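Local coordinates for small heat shock protein hsp20 family (Sulfolobus solfataricus, PDB 4RZK) that probably binds unfolding proteins as a small heat shock chaperone during stress, the chain being its alpha-crystallin domain, at residues Ser4-Pro9 with Arg54-Lys58; Glu8-Asp12 with Val23-Pro27. Residue numbers count along the deposited sequence, not the author numbering.

Overall arrangement
Both contacts start from strand 6-16 and share E8 and P9. Contact 1 pairs the start of that strand in parallel with strand 55-61. Contact 2 pairs its continuation antiparallel with strand 19-25. The first lies at the surface, with long charged side chains round a single parallel bridge. The second is partly buried and rests on backbone hydrogen bonds, one water and mostly apolar side chains, plus the buried carboxylate of E25. Y56 OH of contact 1 meets P27 O of contact 2 at 2.3 Å, a probable hydrogen bond. R7 and R54 of contact 1 form salt bridges with E25 of the second subunit, and E25 of contact 2 meets that subunit's R54 and R7.

Contact 1 of 2, residues Ser4-Pro9 with Arg54-Lys58; sequences SEEREP and RQYYK
Residues 4-9 run beside 54-58 with end-to-end directions 46° apart. Both backbones are extended. R7 pairs with Y56 in a parallel bridge, CA to CA 4.8 Å. R7 N donates to Q55 O at 2.9 Å, and Y57 N donates to R7 O at 3.2 Å. R7 O also receives a CA-H...O contact from Y56 CA at 3.3 Å.

R7 and Y56 lie on one face of the sheet. R7 starts m,t and turns at chi3 (p), which brings NH1 to 3.5 Å from R54 CD and 4.1 Å from Y56 OH; the Y56 hydroxyl sits over one face of the guanidinium. The like charges R7 NH1 and R54 NH2 are 4.3 Å apart. E25 of the second subunit forms salt bridges with both arginines. Y56 is m, and its OH makes a hydrogen bond to P27 O. E6 and Q55 lie on the other face. E6, t,t, puts OE1 3.6 Å from Y57 CB and has a long, weak ion pair with K50. Y57 is t, and its ring leads away toward V46 and T48.

Beyond the bridge, the P9 ring packs against K58 and Y56. P9 CG is 3.4 Å from K58 CB, and P9 CD is 3.9 Å from Y56 CB. E8 is t,t and K58 is t,p; their ends form a long salt bridge, E8 OE1 to K58 NZ 3.4 Å, with a weak hydrogen bond.

This is a parallel strand pairing in the beta-sandwich of the alpha-crystallin domain of small heat shock proteins, with its arginines at the subunit interface.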
loop_
_atom_site.group_PDB
_atom_site.type_symbol
_atom_site.label_atom_id
_atom_site.label_comp_id
_atom_site.label_asym_id
_atom_site.label_seq_id
_atom_site.Cartn_x
_atom_site.Cartn_y
_atom_site.Cartn_z
ATOM N N SER A 4 2.782 17.942 4.034
ATOM C CA SER A 4 2.116 17.199 2.995
ATOM C C SER A 4 2.929 17.235 1.739
ATOM O O SER A 4 3.349 18.285 1.308
ATOM C CB SER A 4 0.765 17.828 2.690
ATOM O OG SER A 4 0.019 18.040 3.863
ATOM N N GLU A 5 3.163 16.078 1.154
ATOM C CA GLU A 5 3.632 16.006 -0.207
ATOM C C GLU A 5 2.787 15.015 -0.970
ATOM O O GLU A 5 2.638 13.891 -0.553
ATOM C CB GLU A 5 5.083 15.580 -0.241
ATOM C CG GLU A 5 5.766 15.904 -1.544
ATOM C CD GLU A 5 7.138 15.316 -1.613
ATOM O OE1 GLU A 5 7.469 14.517 -0.729
ATOM O OE2 GLU A 5 7.879 15.640 -2.546
ATOM N N GLU A 6 2.254 15.426 -2.106
ATOM C CA GLU A 6 1.505 14.528 -2.958
ATOM C C GLU A 6 2.437 13.485 -3.545
ATOM O O GLU A 6 3.582 13.773 -3.838
ATOM C CB GLU A 6 0.838 15.320 -4.069
ATOM C CG GLU A 6 -0.265 14.586 -4.793
ATOM C CD GLU A 6 -1.326 15.517 -5.319
ATOM O OE1 GLU A 6 -1.142 16.051 -6.419
ATOM O OE2 GLU A 6 -2.339 15.713 -4.635
ATOM N N ARG A 7 1.939 12.273 -3.723
ATOM C CA ARG A 7 2.763 11.171 -4.188
ATOM C C ARG A 7 2.134 10.510 -5.387
ATOM O O ARG A 7 0.939 10.541 -5.547
ATOM C CB ARG A 7 2.920 10.130 -3.085
ATOM C CG ARG A 7 3.873 10.513 -1.978
ATOM C CD ARG A 7 3.619 9.668 -0.758
ATOM N NE ARG A 7 3.863 8.263 -1.027
ATOM C CZ ARG A 7 3.743 7.310 -0.123
ATOM N NH1 ARG A 7 3.396 7.618 1.104
ATOM N NH2 ARG A 7 3.976 6.061 -0.444
ATOM N N GLU A 8 2.943 9.876 -6.210
ATOM C CA GLU A 8 2.407 9.169 -7.342
ATOM C C GLU A 8 2.404 7.702 -7.010
ATOM O O GLU A 8 3.432 7.120 -6.748
ATOM C CB GLU A 8 3.266 9.429 -8.558
ATOM C CG GLU A 8 2.894 8.615 -9.766
ATOM C CD GLU A 8 3.598 9.104 -10.996
ATOM O OE1 GLU A 8 4.442 8.380 -11.536
ATOM O OE2 GLU A 8 3.314 10.228 -11.413
ATOM N N PRO A 9 1.220 7.118 -7.027
ATOM C CA PRO A 9 1.005 5.743 -6.602
ATOM C C PRO A 9 1.591 4.735 -7.553
ATOM O O PRO A 9 1.678 5.004 -8.732
ATOM C CB PRO A 9 -0.516 5.622 -6.602
ATOM C CG PRO A 9 -1.003 6.728 -7.453
ATOM C CD PRO A 9 -0.043 7.831 -7.223
ATOM N N ARG A 54 -1.448 10.760 4.104
ATOM C CA ARG A 54 -0.991 10.490 2.750
ATOM C C ARG A 54 -1.930 10.983 1.663
ATOM O O ARG A 54 -3.125 10.809 1.763
ATOM C CB ARG A 54 -0.726 8.997 2.593
ATOM C CG ARG A 54 0.669 8.606 3.028
ATOM C CD ARG A 54 0.782 7.138 3.337
ATOM N NE ARG A 54 0.556 6.871 4.744
ATOM C CZ ARG A 54 1.508 6.530 5.589
ATOM N NH1 ARG A 54 1.223 6.306 6.854
ATOM N NH2 ARG A 54 2.748 6.419 5.166
ATOM N N GLN A 55 -1.382 11.605 0.629
ATOM C CA GLN A 55 -2.189 12.026 -0.505
ATOM C C GLN A 55 -1.608 11.584 -1.855
ATOM O O GLN A 55 -0.427 11.725 -2.077
ATOM C CB GLN A 55 -2.450 13.536 -0.449
ATOM C CG GLN A 55 -1.285 14.402 0.010
ATOM C CD GLN A 55 -1.093 14.419 1.505
ATOM O OE1 GLN A 55 -2.024 14.636 2.257
ATOM N NE2 GLN A 55 0.128 14.190 1.938
ATOM N N TYR A 56 -2.437 11.034 -2.734
ATOM C CA TYR A 56 -1.966 10.540 -4.020
ATOM C C TYR A 56 -2.750 11.109 -5.180
ATOM O O TYR A 56 -3.937 11.320 -5.075
ATOM C CB TYR A 56 -2.073 9.024 -4.115
ATOM C CG TYR A 56 -1.581 8.223 -2.942
ATOM C CD1 TYR A 56 -0.393 7.536 -3.009
ATOM C CD2 TYR A 56 -2.328 8.110 -1.795
ATOM C CE1 TYR A 56 0.053 6.785 -1.950
ATOM C CE2 TYR A 56 -1.889 7.359 -0.737
ATOM C CZ TYR A 56 -0.696 6.701 -0.823
ATOM O OH TYR A 56 -0.251 5.946 0.226
ATOM N N TYR A 57 -2.060 11.352 -6.283
ATOM C CA TYR A 57 -2.686 11.645 -7.555
ATOM C C TYR A 57 -1.953 10.904 -8.650
ATOM O O TYR A 57 -0.743 10.914 -8.689
ATOM C CB TYR A 57 -2.673 13.146 -7.821
ATOM C CG TYR A 57 -3.181 13.563 -9.171
ATOM C CD1 TYR A 57 -4.487 13.974 -9.346
ATOM C CD2 TYR A 57 -2.350 13.571 -10.266
ATOM C CE1 TYR A 57 -4.949 14.367 -10.584
ATOM C CE2 TYR A 57 -2.807 13.957 -11.501
ATOM C CZ TYR A 57 -4.104 14.354 -11.651
ATOM O OH TYR A 57 -4.541 14.734 -12.882
ATOM N N LYS A 58 -2.685 10.257 -9.541
ATOM C CA LYS A 58 -2.074 9.624 -10.694
ATOM C C LYS A 58 -2.932 9.795 -11.924
ATOM O O LYS A 58 -4.140 9.799 -11.840
ATOM C CB LYS A 58 -1.849 8.142 -10.440
ATOM C CG LYS A 58 -1.318 7.388 -11.637
ATOM C CD LYS A 58 0.188 7.475 -11.720
ATOM C CE LYS A 58 0.786 6.210 -12.293
ATOM N NZ LYS A 58 2.025 6.489 -13.050
#

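Contact 2 of 2, residues Glu8-Asp12 with Val23-Pro27; sequences EPLAD and VAEVP
Three backbone hydrogen bonds join residues 8-12 to 23-27. D12 and V23 exchange two: D12 N donates to V23 O at 2.9 Å, and V23 N donates to D12 O at 2.9 Å. The third runs from E25 N to L10 O, also 2.9 Å. L10 N is held by water 1 instead. The water accepts from L10 N at 2.9 Å and donates to E25 O at 2.7 Å, so it bridges the strands where they part.

Strands 10-12 and 23-25 are antiparallel, with axes 4.7 Å apart at 169°. A11 faces A24 as a non-hydrogen-bonded pair, CA to CA 4.4 Å. D12 and V23 form a hydrogen-bonded pair, CA to CA 5.2 Å. Two CA-H...O contacts flank the A11-A24 pair: A11 CA to V23 O at 3.1 Å and A24 CA to L10 O at 3.4 Å. This is part of the beta hairpin of strands 6-16 and 19-25 in the alpha-crystallin domain.

L10, D12, V23 and E25 share one face of the sheet. L10 is m,t and sets CD1 3.5 Å from OE1 of E25. E25 is also m,t; its carboxylate forms salt bridges with R54 and R7 of the second subunit.

A11 and A24 lie on the other face, where A24 touches I47. The strand ends at E25; V26, with psi 64°, bends the chain away. P9 points toward this segment and packs its CB 4.0 Å from V26 CG2 and 3.3 Å from E25 O. V26 also touches Y56 and A49.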
loop_
_atom_site.group_PDB
_atom_site.type_symbol
_atom_site.label_atom_id
_atom_site.label_comp_id
_atom_site.label_asym_id
_atom_site.label_seq_id
_atom_site.Cartn_x
_atom_site.Cartn_y
_atom_site.Cartn_z
ATOM N N GLU A 8 2.943 9.876 -6.210
ATOM C CA GLU A 8 2.407 9.169 -7.342
ATOM C C GLU A 8 2.404 7.702 -7.010
ATOM O O GLU A 8 3.432 7.120 -6.748
ATOM C CB GLU A 8 3.266 9.429 -8.558
ATOM C CG GLU A 8 2.894 8.615 -9.766
ATOM C CD GLU A 8 3.598 9.104 -10.996
ATOM O OE1 GLU A 8 4.442 8.380 -11.536
ATOM O OE2 GLU A 8 3.314 10.228 -11.413
ATOM N N PRO A 9 1.220 7.118 -7.027
ATOM C CA PRO A 9 1.005 5.743 -6.602
ATOM C C PRO A 9 1.591 4.735 -7.553
ATOM O O PRO A 9 1.678 5.004 -8.732
ATOM C CB PRO A 9 -0.516 5.622 -6.602
ATOM C CG PRO A 9 -1.003 6.728 -7.453
ATOM C CD PRO A 9 -0.043 7.831 -7.223
ATOM N N LEU A 10 1.996 3.584 -7.043
ATOM C CA LEU A 10 2.420 2.523 -7.916
ATOM C C LEU A 10 1.189 2.036 -8.634
ATOM O O LEU A 10 0.192 1.729 -8.016
ATOM C CB LEU A 10 3.010 1.382 -7.110
ATOM C CG LEU A 10 4.208 1.648 -6.210
ATOM C CD1 LEU A 10 4.660 0.345 -5.595
ATOM C CD2 LEU A 10 5.352 2.281 -6.973
ATOM N N ALA A 11 1.275 1.952 -9.949
ATOM C CA ALA A 11 0.147 1.557 -10.757
ATOM C C ALA A 11 0.580 0.606 -11.843
ATOM O O ALA A 11 1.612 0.793 -12.450
ATOM C CB ALA A 11 -0.496 2.782 -11.366
ATOM N N ASP A 12 -0.219 -0.412 -12.100
ATOM C CA ASP A 12 0.034 -1.277 -13.225
ATOM C C ASP A 12 -1.216 -1.383 -14.049
ATOM O O ASP A 12 -2.265 -1.689 -13.531
ATOM C CB ASP A 12 0.448 -2.655 -12.748
ATOM C CG ASP A 12 1.077 -3.470 -13.835
ATOM O OD1 ASP A 12 1.030 -4.707 -13.745
ATOM O OD2 ASP A 12 1.617 -2.876 -14.782
ATOM N N VAL A 23 -4.558 -1.247 -11.774
ATOM C CA VAL A 23 -4.287 -1.511 -10.376
ATOM C C VAL A 23 -3.436 -0.419 -9.759
ATOM O O VAL A 23 -2.405 -0.073 -10.290
ATOM C CB VAL A 23 -3.554 -2.839 -10.208
ATOM C CG1 VAL A 23 -3.020 -2.973 -8.804
ATOM C CG2 VAL A 23 -4.475 -3.989 -10.538
ATOM N N ALA A 24 -3.886 0.118 -8.635
ATOM C CA ALA A 24 -3.178 1.176 -7.947
ATOM C C ALA A 24 -3.002 0.921 -6.469
ATOM O O ALA A 24 -3.932 0.534 -5.797
ATOM C CB ALA A 24 -3.897 2.500 -8.160
ATOM N N GLU A 25 -1.817 1.201 -5.964
ATOM C CA GLU A 25 -1.589 1.090 -4.553
ATOM C C GLU A 25 -1.656 2.443 -3.947
ATOM O O GLU A 25 -0.880 3.318 -4.263
ATOM C CB GLU A 25 -0.213 0.580 -4.301
ATOM C CG GLU A 25 0.071 -0.734 -4.934
ATOM C CD GLU A 25 1.290 -1.321 -4.324
ATOM O OE1 GLU A 25 1.980 -0.614 -3.585
ATOM O OE2 GLU A 25 1.557 -2.504 -4.560
ATOM N N VAL A 26 -2.570 2.590 -3.023
ATOM C CA VAL A 26 -2.746 3.849 -2.359
ATOM C C VAL A 26 -2.959 3.616 -0.873
ATOM O O VAL A 26 -4.004 3.937 -0.345
ATOM C CB VAL A 26 -3.995 4.512 -2.923
ATOM C CG1 VAL A 26 -4.574 5.494 -1.935
ATOM C CG2 VAL A 26 -3.704 5.158 -4.253
ATOM N N PRO A 27 -1.973 3.074 -0.177
ATOM C CA PRO A 27 -2.234 2.751 1.223
ATOM C C PRO A 27 -2.244 3.981 2.130
ATOM O O PRO A 27 -1.558 4.966 1.861
ATOM C CB PRO A 27 -1.089 1.811 1.577
ATOM C CG PRO A 27 0.013 2.211 0.672
ATOM C CD PRO A 27 -0.623 2.657 -0.600
HETATM O O HOH W 1 1.837 3.438 -4.180
#